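Long-range contacts in telomerase reverse transcriptase (Candida tropicalis MYA-3404, PDB 6ZD1), which probably extends chromosome ends as a reverse transcriptase, adding simple DNA repeats by copying a template within the telomerase RNA: residues A[42-47]-A[91-96]; A[85-90]-A[107-112]. All blocks are in the same frame, centred on the assembly; numbering follows the deposited sequence.

Contact 1 (A[42-47]-A[91-96])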
loop_
_atom_site.group_PDB
_atom_site.type_symbol
_atom_site.label_atom_id
_atom_site.label_comp_id
_atom_site.label_asym_id
_atom_site.label_seq_id
_atom_site.Cartn_x
_atom_site.Cartn_y
_atom_site.Cartn_z
ATOM N N SER A 42 -34.817 6.889 16.715
ATOM C CA SER A 42 -35.322 6.050 17.794
ATOM C C SER A 42 -35.736 4.682 17.272
ATOM O O SER A 42 -35.440 3.658 17.897
ATOM C CB SER A 42 -36.502 6.731 18.487
ATOM O OG SER A 42 -36.137 8.002 18.989
ATOM N N ARG A 43 -36.399 4.642 16.116
ATOM C CA ARG A 43 -36.844 3.361 15.580
ATOM C C ARG A 43 -35.677 2.524 15.075
ATOM O O ARG A 43 -35.725 1.291 15.153
ATOM C CB ARG A 43 -37.867 3.590 14.470
ATOM C CG ARG A 43 -39.239 3.974 14.991
ATOM C CD ARG A 43 -39.946 4.907 14.035
ATOM N NE ARG A 43 -40.201 4.290 12.742
ATOM C CZ ARG A 43 -40.325 4.972 11.610
ATOM N NH1 ARG A 43 -40.200 6.291 11.615
ATOM N NH2 ARG A 43 -40.563 4.333 10.474
ATOM N N ILE A 44 -34.620 3.165 14.573
ATOM C CA ILE A 44 -33.447 2.414 14.141
ATOM C C ILE A 44 -32.720 1.835 15.346
ATOM O O ILE A 44 -32.375 0.648 15.374
ATOM C CB ILE A 44 -32.521 3.301 13.294
ATOM C CG1 ILE A 44 -33.203 3.664 11.974
ATOM C CG2 ILE A 44 -31.192 2.597 13.048
ATOM C CD1 ILE A 44 -32.387 4.582 11.098
ATOM N N ILE A 45 -32.499 2.661 16.373
ATOM C CA ILE A 45 -31.832 2.185 17.581
ATOM C C ILE A 45 -32.662 1.099 18.253
ATOM O O ILE A 45 -32.121 0.123 18.789
ATOM C CB ILE A 45 -31.544 3.364 18.530
ATOM C CG1 ILE A 45 -30.503 4.294 17.907
ATOM C CG2 ILE A 45 -31.052 2.871 19.880
ATOM C CD1 ILE A 45 -30.081 5.432 18.814
ATOM N N SER A 46 -33.990 1.235 18.216
ATOM C CA SER A 46 -34.843 0.219 18.822
ATOM C C SER A 46 -34.734 -1.109 18.087
ATOM O O SER A 46 -34.642 -2.168 18.720
ATOM C CB SER A 46 -36.298 0.691 18.850
ATOM O OG SER A 46 -36.860 0.683 17.549
ATOM N N ASN A 47 -34.730 -1.073 16.753
ATOM C CA ASN A 47 -34.555 -2.305 15.995
ATOM C C ASN A 47 -33.198 -2.930 16.272
ATOM O O ASN A 47 -33.072 -4.160 16.295
ATOM C CB ASN A 47 -34.725 -2.029 14.501
ATOM C CG ASN A 47 -36.151 -1.667 14.141
ATOM O OD1 ASN A 47 -37.096 -2.126 14.781
ATOM N ND2 ASN A 47 -36.314 -0.844 13.111
ATOM N N GLY A 91 -32.055 -3.791 6.224
ATOM C CA GLY A 91 -33.501 -3.839 6.094
ATOM C C GLY A 91 -34.192 -3.897 7.443
ATOM O O GLY A 91 -35.145 -3.159 7.702
ATOM N N LYS A 92 -33.707 -4.772 8.328
ATOM C CA LYS A 92 -34.255 -4.848 9.679
ATOM C C LYS A 92 -34.031 -3.548 10.444
ATOM O O LYS A 92 -34.904 -3.106 11.199
ATOM C CB LYS A 92 -33.636 -6.027 10.431
ATOM C CG LYS A 92 -34.175 -7.389 10.016
ATOM C CD LYS A 92 -33.372 -8.512 10.658
ATOM C CE LYS A 92 -34.272 -9.566 11.298
ATOM N NZ LYS A 92 -34.986 -9.054 12.508
ATOM N N LEU A 93 -32.865 -2.922 10.260
ATOM C CA LEU A 93 -32.531 -1.733 11.039
ATOM C C LEU A 93 -33.310 -0.512 10.568
ATOM O O LEU A 93 -33.757 0.302 11.385
ATOM C CB LEU A 93 -31.027 -1.464 10.957
ATOM C CG LEU A 93 -30.149 -1.978 12.098
ATOM C CD1 LEU A 93 -30.421 -1.173 13.356
ATOM C CD2 LEU A 93 -30.386 -3.458 12.353
ATOM N N LEU A 94 -33.483 -0.365 9.257
ATOM C CA LEU A 94 -34.083 0.835 8.696
ATOM C C LEU A 94 -35.451 0.523 8.106
ATOM O O LEU A 94 -35.543 -0.248 7.138
ATOM C CB LEU A 94 -33.171 1.443 7.635
ATOM C CG LEU A 94 -32.092 2.414 8.126
ATOM C CD1 LEU A 94 -31.088 1.739 9.056
ATOM C CD2 LEU A 94 -31.385 3.051 6.940
ATOM N N PRO A 95 -36.527 1.080 8.659
ATOM C CA PRO A 95 -37.840 0.977 8.012
ATOM C C PRO A 95 -37.841 1.677 6.658
ATOM O O PRO A 95 -36.908 2.396 6.295
ATOM C CB PRO A 95 -38.787 1.657 9.009
ATOM C CG PRO A 95 -37.903 2.524 9.849
ATOM C CD PRO A 95 -36.586 1.816 9.932
ATOM N N LEU A 96 -38.921 1.456 5.899
ATOM C CA LEU A 96 -38.957 1.909 4.508
ATOM C C LEU A 96 -38.812 3.425 4.401
ATOM O O LEU A 96 -38.156 3.927 3.479
ATOM C CB LEU A 96 -40.249 1.450 3.831
ATOM C CG LEU A 96 -40.346 1.768 2.334
ATOM C CD1 LEU A 96 -39.374 0.917 1.525
ATOM C CD2 LEU A 96 -41.766 1.596 1.826
#
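Ile44 lays its side chain over the end of helix 79-93, its CD1 meeting CG of Leu94 at 3.7 Å while CG2 faces CD1 of Leu93 at 3.9 Å. With CG1 anti to the carbonyl carbon (chi1 -67°), the longer branch points to Leu94 and the CG2 methyl to Leu93. Leu93 returns the contact, its CD1 lying 3.3 Å from the backbone O of Ile44. Leu94 is the first residue to leave helical backbone angles, and the carbonyl just before it is used by helix 36-50: Asn47 ND2 donates to Leu93 O over 3.3 Å, nearly straight at 177°. That oxygen lies in the amide plane of Asn47, yet the donor stands 61° out of the carbonyl plane, above it rather than on a lone pair. The CA-H of Ile44 adds a weaker approach to the same oxygen, with CA and Leu93 O 3.5 Å apart. Asn47 OD1 is bound to Lys50. On the outer side, Pro95 CG approaches the Arg43 guanidinium obliquely, 3.3 Å from NH2; NH2 also forms a salt bridge with Asp97, and NH1 a hydrogen bond with Asn39 OD1. Helix 36-50 thus packs across the C-terminal end of helix 79-93 and the turn that follows it, with Tyr163 and Trp166 of helix 158-179 packing against Ile44 and Tyr53 of helix 53-60 against Leu93.

Contact 2 (A[85-90]-A[107-112])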
loop_
_atom_site.group_PDB
_atom_site.type_symbol
_atom_site.label_atom_id
_atom_site.label_comp_id
_atom_site.label_asym_id
_atom_site.label_seq_id
_atom_site.Cartn_x
_atom_site.Cartn_y
_atom_site.Cartn_z
ATOM N N VAL A 85 -25.936 -10.449 3.823
ATOM C CA VAL A 85 -26.008 -10.267 5.272
ATOM C C VAL A 85 -26.154 -8.790 5.615
ATOM O O VAL A 85 -26.985 -8.406 6.445
ATOM C CB VAL A 85 -24.779 -10.886 5.961
ATOM C CG1 VAL A 85 -24.741 -10.487 7.428
ATOM C CG2 VAL A 85 -24.806 -12.395 5.830
ATOM N N VAL A 86 -25.325 -7.945 4.999
ATOM C CA VAL A 86 -25.356 -6.513 5.294
ATOM C C VAL A 86 -26.728 -5.925 4.979
ATOM O O VAL A 86 -27.318 -5.210 5.796
ATOM C CB VAL A 86 -24.235 -5.788 4.529
ATOM C CG1 VAL A 86 -24.362 -4.285 4.701
ATOM C CG2 VAL A 86 -22.877 -6.272 5.018
ATOM N N LEU A 87 -27.264 -6.228 3.792
ATOM C CA LEU A 87 -28.551 -5.655 3.405
ATOM C C LEU A 87 -29.692 -6.210 4.249
ATOM O O LEU A 87 -30.674 -5.503 4.502
ATOM C CB LEU A 87 -28.815 -5.908 1.921
ATOM C CG LEU A 87 -27.831 -5.242 0.956
ATOM C CD1 LEU A 87 -28.252 -5.460 -0.492
ATOM C CD2 LEU A 87 -27.698 -3.756 1.269
ATOM N N ILE A 88 -29.578 -7.461 4.700
ATOM C CA ILE A 88 -30.592 -8.026 5.581
ATOM C C ILE A 88 -30.597 -7.299 6.920
ATOM O O ILE A 88 -31.663 -7.005 7.478
ATOM C CB ILE A 88 -30.366 -9.542 5.747
ATOM C CG1 ILE A 88 -30.865 -10.291 4.507
ATOM C CG2 ILE A 88 -31.042 -10.062 7.009
ATOM C CD1 ILE A 88 -30.627 -11.784 4.553
ATOM N N ILE A 89 -29.411 -6.990 7.455
ATOM C CA ILE A 89 -29.336 -6.191 8.677
ATOM C C ILE A 89 -29.913 -4.801 8.433
ATOM O O ILE A 89 -30.713 -4.291 9.228
ATOM C CB ILE A 89 -27.887 -6.117 9.190
ATOM C CG1 ILE A 89 -27.294 -7.516 9.361
ATOM C CG2 ILE A 89 -27.838 -5.380 10.519
ATOM C CD1 ILE A 89 -27.681 -8.192 10.635
HETATM N N MSE A 90 -29.519 -4.171 7.330
HETATM C CA MSE A 90 -29.972 -2.820 7.011
HETATM C C MSE A 90 -31.481 -2.754 6.837
HETATM O O MSE A 90 -32.118 -1.791 7.262
HETATM C CB MSE A 90 -29.280 -2.307 5.743
HETATM C CG MSE A 90 -27.783 -2.069 5.906
HETATM SE SE MSE A 90 -27.377 -0.865 7.388
HETATM C CE MSE A 90 -28.376 0.689 6.771
ATOM N N VAL A 107 -31.159 2.871 -4.653
ATOM C CA VAL A 107 -29.948 3.645 -4.905
ATOM C C VAL A 107 -28.975 3.509 -3.740
ATOM O O VAL A 107 -27.773 3.289 -3.938
ATOM C CB VAL A 107 -30.300 5.118 -5.174
ATOM C CG1 VAL A 107 -29.039 5.910 -5.488
ATOM C CG2 VAL A 107 -31.304 5.225 -6.312
ATOM N N ILE A 108 -29.475 3.649 -2.511
ATOM C CA ILE A 108 -28.596 3.587 -1.345
ATOM C C ILE A 108 -27.992 2.196 -1.200
ATOM O O ILE A 108 -26.821 2.050 -0.826
ATOM C CB ILE A 108 -29.357 4.014 -0.078
ATOM C CG1 ILE A 108 -29.867 5.446 -0.228
ATOM C CG2 ILE A 108 -28.460 3.907 1.146
ATOM C CD1 ILE A 108 -30.748 5.898 0.912
ATOM N N GLN A 109 -28.770 1.154 -1.499
ATOM C CA GLN A 109 -28.240 -0.203 -1.403
ATOM C C GLN A 109 -27.122 -0.431 -2.413
ATOM O O GLN A 109 -26.125 -1.096 -2.104
ATOM C CB GLN A 109 -29.360 -1.225 -1.601
ATOM C CG GLN A 109 -30.262 -1.389 -0.391
ATOM C CD GLN A 109 -31.354 -2.417 -0.611
ATOM O OE1 GLN A 109 -31.787 -2.650 -1.739
ATOM N NE2 GLN A 109 -31.803 -3.042 0.471
ATOM N N ASP A 110 -27.257 0.130 -3.616
ATOM C CA ASP A 110 -26.187 0.020 -4.601
ATOM C C ASP A 110 -24.931 0.736 -4.122
ATOM O O ASP A 110 -23.813 0.255 -4.339
ATOM C CB ASP A 110 -26.641 0.586 -5.946
ATOM C CG ASP A 110 -27.584 -0.344 -6.685
ATOM O OD1 ASP A 110 -27.765 -1.497 -6.239
ATOM O OD2 ASP A 110 -28.144 0.083 -7.717
ATOM N N ARG A 111 -25.095 1.876 -3.446
ATOM C CA ARG A 111 -23.929 2.571 -2.915
ATOM C C ARG A 111 -23.336 1.817 -1.737
ATOM O O ARG A 111 -22.127 1.903 -1.493
ATOM C CB ARG A 111 -24.293 3.997 -2.501
ATOM C CG ARG A 111 -24.944 4.846 -3.587
ATOM C CD ARG A 111 -23.958 5.283 -4.661
ATOM N NE ARG A 111 -23.642 4.207 -5.596
ATOM C CZ ARG A 111 -24.407 3.867 -6.629
ATOM N NH1 ARG A 111 -25.539 4.521 -6.864
ATOM N NH2 ARG A 111 -24.042 2.873 -7.428
ATOM N N ILE A 112 -24.161 1.053 -1.017
ATOM C CA ILE A 112 -23.642 0.213 0.058
ATOM C C ILE A 112 -22.788 -0.912 -0.512
ATOM O O ILE A 112 -21.737 -1.252 0.045
ATOM C CB ILE A 112 -24.791 -0.337 0.920
ATOM C CG1 ILE A 112 -25.429 0.777 1.745
ATOM C CG2 ILE A 112 -24.287 -1.430 1.847
ATOM C CD1 ILE A 112 -26.546 0.278 2.634
#
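Two neighbouring helices of the telomerase RNA-binding domain, 79-93 and 104-117, pair here through Val86, Leu87 and Met90 on the first and Gln109 and Ile112 on the second. The short segments run roughly antiparallel, at 140° between their N-to-C directions, and their axes come no nearer than 11.1 Å. That spacing, with 213 Å² buried in all, fits a modest contact made through side chains, the backbones standing apart: even the nearest CA atoms, those of Leu87 and Gln109, are 7.3 Å from each other. Ile112 is the central residue, and each of its two branches has its own task. CG2, anti to the backbone N, meets CG1 of Val86 at 4.0 Å and CD2 of Leu87 at 4.2 Å. The other branch, fully extended through CG1, carries CD1 to within 4.2 Å of CG of Met90, which is modelled as selenomethionine. Val86 and Met90 are four residues apart, so the isoleucine spans one turn of the opposing helix. The side chains of Leu87 and Ile112 pass one another running opposite ways, with CD2 beside CG2. These contacts are all apolar. Phe168 of helix 158-179 also packs on Ile112, Val167 and Ile175 of that helix on Met90, and Trp180 on Val86; together they cover part of the buried side. Toward the partly exposed side, Gln109 meets the leucine most closely with its aliphatic stem. OE1 bonds to Lys106 one turn back in the same helix, while CG lies 3.9 Å from CD2 of Leu87.

In the fold
Contacts 1 and 2 both draw on helix 79-93: contact 2 uses its Val86, Leu87 and Met90 against helix 104-117, and contact 1 its C-terminal end against helix 36-50. Their centres are 13 Å apart, and the joint is continuous in sequence at Met90 and Gly91. Shared neighbours supply the other link. Helix 158-179 backs both contacts; Tyr53 touches Leu93 and Ile89. Trp99 bonds through NE1 to Leu94 O and packs on Met90 and Gln109. The contacts lie about 37 and 28 Å, centre to centre, from the middle of the chain. Contact 2 is apolar packing, while contact 1 adds a hydrogen bond to the helix end.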